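Side-chain contacts in mannan endo-1,6-alpha-mannosidase (Chaetomium thermophilum, PDB 6RY0), which probably hydrolyses or transfers alpha-1,6-linked mannosides, a family 76 glycosidase associated with attaching GPI-anchored glycoproteins to the fungal cell wall: residues D319-K324 with D384-A389; R367-Y372 with M393-A398. All blocks are in the same frame, centred on the assembly; numbering follows the deposited sequence. Where two conformers were deposited one is given.

Contact 1 of 2, residues D319-K324 with D384-A389. With CA (calcium ion), chain C.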
ATOM      1  N   ASP A 319      -2.388 -12.082  -2.289  0.96  9.31           N
ATOM      2  CA  ASP A 319      -1.701 -10.817  -2.168  0.96  9.88           C
ATOM      3  C   ASP A 319      -1.774 -10.036  -3.511  0.96  9.36           C
ATOM      4  O   ASP A 319      -2.052  -8.839  -3.560  0.96  9.78           O
ATOM      5  CB  ASP A 319      -0.219 -11.000  -1.821  0.96 10.98           C
ATOM      6  CG  ASP A 319       0.049 -11.495  -0.419  0.96 12.76           C
ATOM      7  OD1 ASP A 319      -0.851 -11.672   0.428  0.96 12.53           O
ATOM      8  OD2 ASP A 319       1.253 -11.605  -0.151  0.96 16.32           O
ATOM      9  N   MET A 320      -1.495 -10.733  -4.608  1.00  9.60           N
ATOM     10  CA  MET A 320      -1.412 -10.093  -5.919  1.00  9.98           C
ATOM     11  C   MET A 320      -2.731  -9.476  -6.387  1.00  9.28           C
ATOM     12  O   MET A 320      -2.730  -8.497  -7.131  1.00  9.82           O
ATOM     13  CB  MET A 320      -0.922 -11.102  -6.974  1.00 10.01           C
ATOM     14  CG  MET A 320       0.482 -11.599  -6.707  1.00 11.17           C
ATOM     15  SD  MET A 320       0.883 -12.990  -7.793  1.00 12.14           S
ATOM     16  CE  MET A 320       2.331 -13.611  -6.934  1.00 13.94           C
ATOM     17  N   LEU A 321      -3.852 -10.022  -5.921  1.00  8.60           N
ATOM     18  CA  LEU A 321      -5.169  -9.505  -6.286  1.00  8.40           C
ATOM     19  C   LEU A 321      -5.431  -8.104  -5.755  1.00  8.35           C
ATOM     20  O   LEU A 321      -6.342  -7.420  -6.223  1.00  9.33           O
ATOM     21  CB  LEU A 321      -6.229 -10.501  -5.820  1.00  8.56           C
ATOM     22  CG  LEU A 321      -6.139 -11.900  -6.436  1.00  9.10           C
ATOM     23  CD1 LEU A 321      -6.989 -12.870  -5.664  1.00  9.60           C
ATOM     24  CD2 LEU A 321      -6.509 -11.898  -7.908  1.00  9.41           C
ATOM     25  N   THR A 322      -4.637  -7.681  -4.769  1.00  8.28           N
ATOM     26  CA  THR A 322      -4.796  -6.360  -4.164  1.00  8.11           C
ATOM     27  C   THR A 322      -3.969  -5.278  -4.851  1.00  7.30           C
ATOM     28  O   THR A 322      -4.189  -4.093  -4.617  1.00  7.74           O
ATOM     29  CB  THR A 322      -4.408  -6.357  -2.688  1.00  8.62           C
ATOM     30  OG1 THR A 322      -2.990  -6.469  -2.542  1.00  8.28           O
ATOM     31  CG2 THR A 322      -5.100  -7.454  -1.921  1.00 10.39           C
ATOM     32  N   PHE A 323      -2.989  -5.657  -5.667  1.00  7.20           N
ATOM     33  CA  PHE A 323      -1.975  -4.661  -6.055  1.00  7.03           C
ATOM     34  C   PHE A 323      -2.558  -3.545  -6.893  1.00  7.17           C
ATOM     35  O   PHE A 323      -2.206  -2.374  -6.718  1.00  7.35           O
ATOM     36  CB  PHE A 323      -0.789  -5.302  -6.771  1.00  7.50           C
ATOM     37  CG  PHE A 323       0.026  -6.288  -5.977  1.00  7.67           C
ATOM     38  CD1 PHE A 323      -0.057  -6.397  -4.575  1.00  7.97           C
ATOM     39  CD2 PHE A 323       0.928  -7.120  -6.638  1.00  8.45           C
ATOM     40  CE1 PHE A 323       0.720  -7.314  -3.884  1.00  8.52           C
ATOM     41  CE2 PHE A 323       1.706  -8.014  -5.942  1.00  9.27           C
ATOM     42  CZ  PHE A 323       1.599  -8.122  -4.572  1.00  9.31           C
ATOM     43  N   LYS A 324      -3.439  -3.885  -7.842  1.00  7.60           N
ATOM     44  CA  LYS A 324      -3.930  -2.863  -8.761  1.00  7.95           C
ATOM     45  C   LYS A 324      -4.753  -1.795  -8.020  1.00  7.57           C
ATOM     46  O   LYS A 324      -4.817  -0.650  -8.468  1.00  7.82           O
ATOM     47  CB  LYS A 324      -4.649  -3.485  -9.963  1.00  8.61           C
ATOM     48  CG  LYS A 324      -5.835  -4.359  -9.603  1.00  8.32           C
ATOM     49  CD  LYS A 324      -6.517  -4.950 -10.839  1.00  8.11           C
ATOM     50  CE  LYS A 324      -5.587  -5.746 -11.720  1.00  8.38           C
ATOM     51  NZ  LYS A 324      -6.321  -6.579 -12.716  1.00  8.77           N
ATOM     52  N   ASP A 384      -9.202 -18.095  -8.459  1.00 11.58           N
ATOM     53  CA  ASP A 384      -7.951 -17.781  -7.782  1.00 11.30           C
ATOM     54  C   ASP A 384      -7.990 -18.150  -6.304  1.00 12.17           C
ATOM     55  O   ASP A 384      -7.153 -17.722  -5.526  1.00 12.86           O
ATOM     56  CB  ASP A 384      -7.561 -16.336  -8.030  1.00 11.65           C
ATOM     57  CG  ASP A 384      -7.223 -16.084  -9.486  1.00 12.04           C
ATOM     58  OD1 ASP A 384      -6.462 -16.867 -10.080  1.00 12.87           O
ATOM     59  OD2 ASP A 384      -7.738 -15.102 -10.061  1.00 12.16           O
ATOM     60  N   HIS A 385      -8.952 -18.994  -5.932  1.00 11.77           N
ATOM     61  CA  HIS A 385      -8.938 -19.691  -4.646  1.00 13.03           C
ATOM     62  C   HIS A 385      -9.110 -18.782  -3.447  1.00 12.50           C
ATOM     63  O   HIS A 385      -8.622 -19.103  -2.360  1.00 14.29           O
ATOM     64  CB  HIS A 385      -7.660 -20.534  -4.488  1.00 15.81           C
ATOM     65  CG  HIS A 385      -7.315 -21.293  -5.710  1.00 17.62           C
ATOM     66  ND1 HIS A 385      -8.014 -22.415  -6.089  1.00 19.17           N
ATOM     67  CD2 HIS A 385      -6.423 -21.050  -6.697  1.00 18.40           C
ATOM     68  CE1 HIS A 385      -7.537 -22.865  -7.239  1.00 19.72           C
ATOM     69  NE2 HIS A 385      -6.569 -22.053  -7.630  1.00 19.49           N
ATOM     70  N   THR A 386      -9.848 -17.688  -3.609  1.00 10.61           N
ATOM     71  CA  THR A 386     -10.245 -16.866  -2.481  1.00 10.32           C
ATOM     72  C   THR A 386     -11.704 -16.493  -2.616  1.00  9.60           C
ATOM     73  O   THR A 386     -12.312 -16.630  -3.685  1.00 10.48           O
ATOM     74  CB  THR A 386      -9.410 -15.558  -2.304  1.00  9.86           C
ATOM     75  OG1 THR A 386      -9.975 -14.506  -3.084  1.00  8.92           O
ATOM     76  CG2 THR A 386      -7.952 -15.745  -2.596  1.00 11.24           C
ATOM     77  N   SER A 387     -12.240 -15.935  -1.533  1.00  9.53           N
ATOM     78  CA  SER A 387     -13.593 -15.434  -1.523  1.00  9.30           C
ATOM     79  C   SER A 387     -13.790 -14.153  -2.311  1.00  8.81           C
ATOM     80  O   SER A 387     -14.927 -13.800  -2.579  1.00  9.40           O
ATOM     81  CB  SER A 387     -14.083 -15.244  -0.102  1.00 10.36           C
ATOM     82  OG  SER A 387     -13.247 -14.293   0.542  1.00 10.50           O
ATOM     83  N   GLY A 388     -12.694 -13.459  -2.666  1.00  8.43           N
ATOM     84  CA  GLY A 388     -12.773 -12.277  -3.500  1.00  8.78           C
ATOM     85  C   GLY A 388     -12.588 -10.936  -2.814  1.00  8.16           C
ATOM     86  O   GLY A 388     -12.921  -9.906  -3.405  1.00  8.17           O
ATOM     87  N   ALA A 389     -12.040 -10.920  -1.599  1.00  8.07           N
ATOM     88  CA  ALA A 389     -11.885  -9.648  -0.897  1.00  7.67           C
ATOM     89  C   ALA A 389     -10.883  -8.728  -1.561  1.00  7.28           C
ATOM     90  O   ALA A 389     -11.082  -7.509  -1.550  1.00  7.71           O
ATOM     91  CB  ALA A 389     -11.459  -9.901   0.553  1.00  8.33           C
TER
HETATM   92 CA    CA C 502      -8.475 -20.276  -0.205  0.54 10.70          CA
HETATM   93  O   HOH W   1      -6.824 -20.229   1.508  1.00 27.42           O
HETATM   94  O   HOH W   2      -9.616 -20.899   1.902  1.00 34.48           O
HETATM   95  O   HOH W   3     -10.663 -20.673  -0.592  1.00 23.49           O
HETATM   96  O   HOH W   4      -6.524 -19.708  -0.643  1.00 28.21           O
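Leu321 meets Asp384 and Thr386 with its two methyl branches. Its chi1 of -61° sends CG toward the loop, and chi2 of 166° sets the fork so that CD2 lies 4.1 Å from Asp384 OD2, while CD1 lies 4.3 Å from Thr386 OG1 and is about as near to Thr386 CG2. Both are loose packing approaches, with no polar bond across the segments. Asp384 likewise holds CG anti to its carbonyl carbon (chi1 -66°), and the two side chains cross at a slant. The polar need of Asp384 OD2 is met by the hydroxyl of Tyr372. Thr386 OG1, in turn, accepts Gly388 N at 2.9 Å. This is an ST turn, and it leads into helix 389-401, for which Gly388 is the N-cap residue, within what is, for family 76, an (alpha/alpha)6 barrel. Beside that turn, His385 binds calcium through its backbone O at 2.5 Å, not through its ring; four waters and Asp73 OD1 complete six ligands. Asp73 OD2 also accepts Ser387 N, tying the metal site to the turn. In 319-324, Thr322 OG1 donates to Asp319 O at 2.7 Å, in the carbonyl plane. Thr322 N reaches the same oxygen at 3.1 Å, a double grip that holds the turn bearing Leu321.

Contact 2 of 2, residues R367-Y372 with M393-A398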
ATOM      1  N   ARG A 367     -23.546  -7.679  -9.090  1.00  8.84           N
ATOM      2  CA  ARG A 367     -22.545  -6.622  -8.976  1.00  8.55           C
ATOM      3  C   ARG A 367     -21.250  -7.151  -8.388  1.00  8.28           C
ATOM      4  O   ARG A 367     -20.366  -6.360  -8.054  1.00  8.42           O
ATOM      5  CB  ARG A 367     -23.081  -5.457  -8.145  1.00  9.09           C
ATOM      6  CG  ARG A 367     -23.282  -5.788  -6.680  1.00  9.22           C
ATOM      7  CD  ARG A 367     -24.059  -4.698  -5.955  1.00  9.19           C
ATOM      8  NE  ARG A 367     -23.973  -4.890  -4.536  1.00  9.39           N
ATOM      9  CZ  ARG A 367     -24.790  -4.373  -3.625  1.00  9.45           C
ATOM     10  NH1 ARG A 367     -25.876  -3.708  -3.970  1.00  9.75           N
ATOM     11  NH2 ARG A 367     -24.498  -4.524  -2.338  1.00  9.93           N
ATOM     12  N   ARG A 368     -21.092  -8.465  -8.283  1.00  8.43           N
ATOM     13  CA  ARG A 368     -19.879  -9.005  -7.679  1.00  8.59           C
ATOM     14  C   ARG A 368     -18.691  -8.692  -8.587  1.00  8.18           C
ATOM     15  O   ARG A 368     -18.776  -8.809  -9.807  1.00  8.47           O
ATOM     16  CB  ARG A 368     -20.024 -10.506  -7.439  1.00  9.98           C
ATOM     17  CG  ARG A 368     -18.863 -11.184  -6.701  1.00 11.79           C
ATOM     18  CD  ARG A 368     -19.111 -12.702  -6.502  1.00 15.04           C
ATOM     19  NE  ARG A 368     -18.012 -13.279  -5.758  1.00 16.71           N
ATOM     20  CZ  ARG A 368     -17.583 -14.526  -5.731  1.00 18.16           C
ATOM     21  NH1 ARG A 368     -18.045 -15.474  -6.529  1.00 21.38           N
ATOM     22  NH2 ARG A 368     -16.528 -14.765  -4.934  1.00 17.93           N
ATOM     23  N   CYS A 369     -17.563  -8.339  -7.968  1.00  8.08           N
ATOM     24  CA  CYS A 369     -16.369  -7.920  -8.695  1.00  8.26           C
ATOM     25  C   CYS A 369     -15.334  -9.032  -8.795  1.00  8.12           C
ATOM     26  O   CYS A 369     -14.959  -9.655  -7.811  1.00  9.12           O
ATOM     27  CB  CYS A 369     -15.725  -6.722  -8.001  1.00  8.44           C
ATOM     28  SG  CYS A 369     -16.683  -5.178  -8.039  1.00  8.27           S
ATOM     29  N   GLY A 370     -14.818  -9.183 -10.012  1.00  8.40           N
ATOM     30  CA  GLY A 370     -13.644  -9.998 -10.254  1.00  8.55           C
ATOM     31  C   GLY A 370     -12.410  -9.142 -10.487  1.00  7.78           C
ATOM     32  O   GLY A 370     -12.380  -7.942 -10.200  1.00  8.15           O
ATOM     33  N   PHE A 371     -11.376  -9.814 -10.982  1.00  8.05           N
ATOM     34  CA  PHE A 371     -10.030  -9.285 -11.088  1.00  7.98           C
ATOM     35  C   PHE A 371      -9.619  -8.930 -12.497  1.00  7.88           C
ATOM     36  O   PHE A 371      -8.709  -8.109 -12.693  1.00  8.21           O
ATOM     37  CB  PHE A 371      -9.044 -10.338 -10.593  1.00  7.69           C
ATOM     38  CG  PHE A 371      -7.606  -9.882 -10.573  1.00  8.01           C
ATOM     39  CD1 PHE A 371      -7.198  -8.874  -9.708  1.00  8.15           C
ATOM     40  CD2 PHE A 371      -6.663 -10.470 -11.399  1.00  9.26           C
ATOM     41  CE1 PHE A 371      -5.884  -8.480  -9.662  1.00  8.55           C
ATOM     42  CE2 PHE A 371      -5.343 -10.076 -11.337  1.00  9.36           C
ATOM     43  CZ  PHE A 371      -4.962  -9.066 -10.484  1.00  8.84           C
ATOM     44  N   TYR A 372     -10.208  -9.581 -13.493  1.00  8.07           N
ATOM     45  CA  TYR A 372      -9.653  -9.583 -14.854  1.00  8.41           C
ATOM     46  C   TYR A 372     -10.274  -8.446 -15.640  1.00  8.42           C
ATOM     47  O   TYR A 372     -11.057  -8.629 -16.598  1.00  9.34           O
ATOM     48  CB  TYR A 372      -9.851 -10.986 -15.491  1.00  9.22           C
ATOM     49  CG  TYR A 372      -9.081 -12.055 -14.715  1.00  8.86           C
ATOM     50  CD1 TYR A 372      -9.640 -12.649 -13.604  1.00  9.47           C
ATOM     51  CD2 TYR A 372      -7.797 -12.422 -15.068  1.00  9.52           C
ATOM     52  CE1 TYR A 372      -8.956 -13.578 -12.853  1.00  9.43           C
ATOM     53  CE2 TYR A 372      -7.090 -13.356 -14.328  1.00  9.97           C
ATOM     54  CZ  TYR A 372      -7.669 -13.926 -13.214  1.00 10.16           C
ATOM     55  OH  TYR A 372      -6.956 -14.849 -12.498  1.00 11.36           O
ATOM     56  N   MET A 393     -11.596  -4.997  -2.840  0.53  6.72           N
ATOM     57  CA  MET A 393     -10.791  -3.886  -2.328  0.53  6.71           C
ATOM     58  C   MET A 393     -10.222  -3.058  -3.488  0.53  6.56           C
ATOM     59  O   MET A 393     -10.192  -1.824  -3.435  0.53  6.77           O
ATOM     60  CB  MET A 393      -9.654  -4.444  -1.465  0.53  7.61           C
ATOM     61  CG  MET A 393      -8.944  -3.375  -0.614  0.53  8.39           C
ATOM     62  SD  MET A 393      -7.448  -3.932   0.228  0.53  9.32           S
ATOM     63  CE  MET A 393      -8.067  -5.368   1.075  0.53 10.12           C
ATOM     64  N   SER A 394      -9.757  -3.757  -4.527  1.00  6.34           N
ATOM     65  CA  SER A 394      -9.172  -3.082  -5.663  1.00  6.62           C
ATOM     66  C   SER A 394     -10.175  -2.252  -6.437  1.00  6.62           C
ATOM     67  O   SER A 394      -9.832  -1.141  -6.868  1.00  6.83           O
ATOM     68  CB  SER A 394      -8.441  -4.079  -6.566  1.00  7.04           C
ATOM     69  OG  SER A 394      -7.278  -4.549  -5.914  1.00  7.61           O
ATOM     70  N   VAL A 395     -11.401  -2.751  -6.635  1.00  6.32           N
ATOM     71  CA  VAL A 395     -12.390  -1.941  -7.324  1.00  6.42           C
ATOM     72  C   VAL A 395     -12.817  -0.753  -6.454  1.00  6.57           C
ATOM     73  O   VAL A 395     -12.971   0.358  -6.958  1.00  6.81           O
ATOM     74  CB  VAL A 395     -13.597  -2.759  -7.788  1.00  6.89           C
ATOM     75  CG1 VAL A 395     -14.594  -1.860  -8.512  1.00  7.54           C
ATOM     76  CG2 VAL A 395     -13.128  -3.894  -8.694  1.00  7.18           C
ATOM     77  N   LEU A 396     -13.005  -0.977  -5.154  1.00  6.44           N
ATOM     78  CA  LEU A 396     -13.307   0.123  -4.246  1.00  6.92           C
ATOM     79  C   LEU A 396     -12.253   1.234  -4.357  1.00  6.48           C
ATOM     80  O   LEU A 396     -12.581   2.423  -4.447  1.00  6.95           O
ATOM     81  CB  LEU A 396     -13.410  -0.383  -2.817  1.00  6.55           C
ATOM     82  CG  LEU A 396     -13.545   0.686  -1.718  1.00  7.05           C
ATOM     83  CD1 LEU A 396     -14.789   1.507  -1.904  1.00  8.12           C
ATOM     84  CD2 LEU A 396     -13.548   0.011  -0.358  1.00  7.75           C
ATOM     85  N   ALA A 397     -10.982   0.842  -4.346  1.00  6.54           N
ATOM     86  CA  ALA A 397      -9.886   1.789  -4.463  1.00  6.73           C
ATOM     87  C   ALA A 397      -9.935   2.556  -5.782  1.00  6.47           C
ATOM     88  O   ALA A 397      -9.789   3.777  -5.815  1.00  7.27           O
ATOM     89  CB  ALA A 397      -8.566   1.021  -4.350  1.00  7.45           C
ATOM     90  N   ALA A 398     -10.143   1.841  -6.879  1.00  6.57           N
ATOM     91  CA  ALA A 398     -10.147   2.475  -8.196  1.00  7.04           C
ATOM     92  C   ALA A 398     -11.297   3.454  -8.340  1.00  7.00           C
ATOM     93  O   ALA A 398     -11.128   4.552  -8.873  1.00  7.79           O
ATOM     94  CB  ALA A 398     -10.194   1.418  -9.300  1.00  7.63           C
TER
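Ala397 N donates to Met393 O at 2.9 Å, one of the helical bonds enclosing the turn on which Val395 faces Cys369. Across the contact the match is apolar and centres on a sulfur. Cys369 SG lies 3.8 Å from Val395 CG2, with Val395 CB and CG1 both at 3.9 Å, so the sulfur lies against the flank of the isopropyl group, almost equally far from CB and both methyls. Two torsions account for this: Val395 has CG1 anti to the backbone N (chi1 -180°), and Cys369 carries SG anti to its own carbonyl carbon (chi1 -67°). CG2 is the methyl that reaches furthest into the loop, since it also approaches Cys369 CB to 3.9 Å and stands 4.4 Å from Gly370 O. The sulfur is joined to Cys360 in a disulfide, which limits where it can go, and Leu43 of helix 33-48 packs on Cys369 as well. Next to Val395, Ser394 OG is hydrogen-bonded to Leu321 O and so ties the helix to a further segment. Just before the cysteine, Arg367 and Arg368 both face Gly362, which makes a classic beta bulge within the short loop closed by the Cys360-Cys369 disulfide, whose Cys369 sulfur packs on helix 389-401.

Both contacts are buried and both use the chain around helix 389-401: contact 1 takes the loop leading into it and its first residue, contact 2 its middle. Their segments alternate along the chain, and their centres lie 10 Å apart. Chemistry follows place. Contact 1 joins methyl groups to polar side chains in a loop whose backbone, at His385, also binds a calcium with a mostly water shell, whereas contact 2, away from the annotated sites, is apolar, set by a sulfur that belongs to a disulfide within the loop. They also touch directly: Leu321 CD2 packs 3.5 Å from Phe371 CG, and Lys324 NZ, salt-bridged to Glu310, lies 2.8 Å from Phe371 O, a probable hydrogen bond.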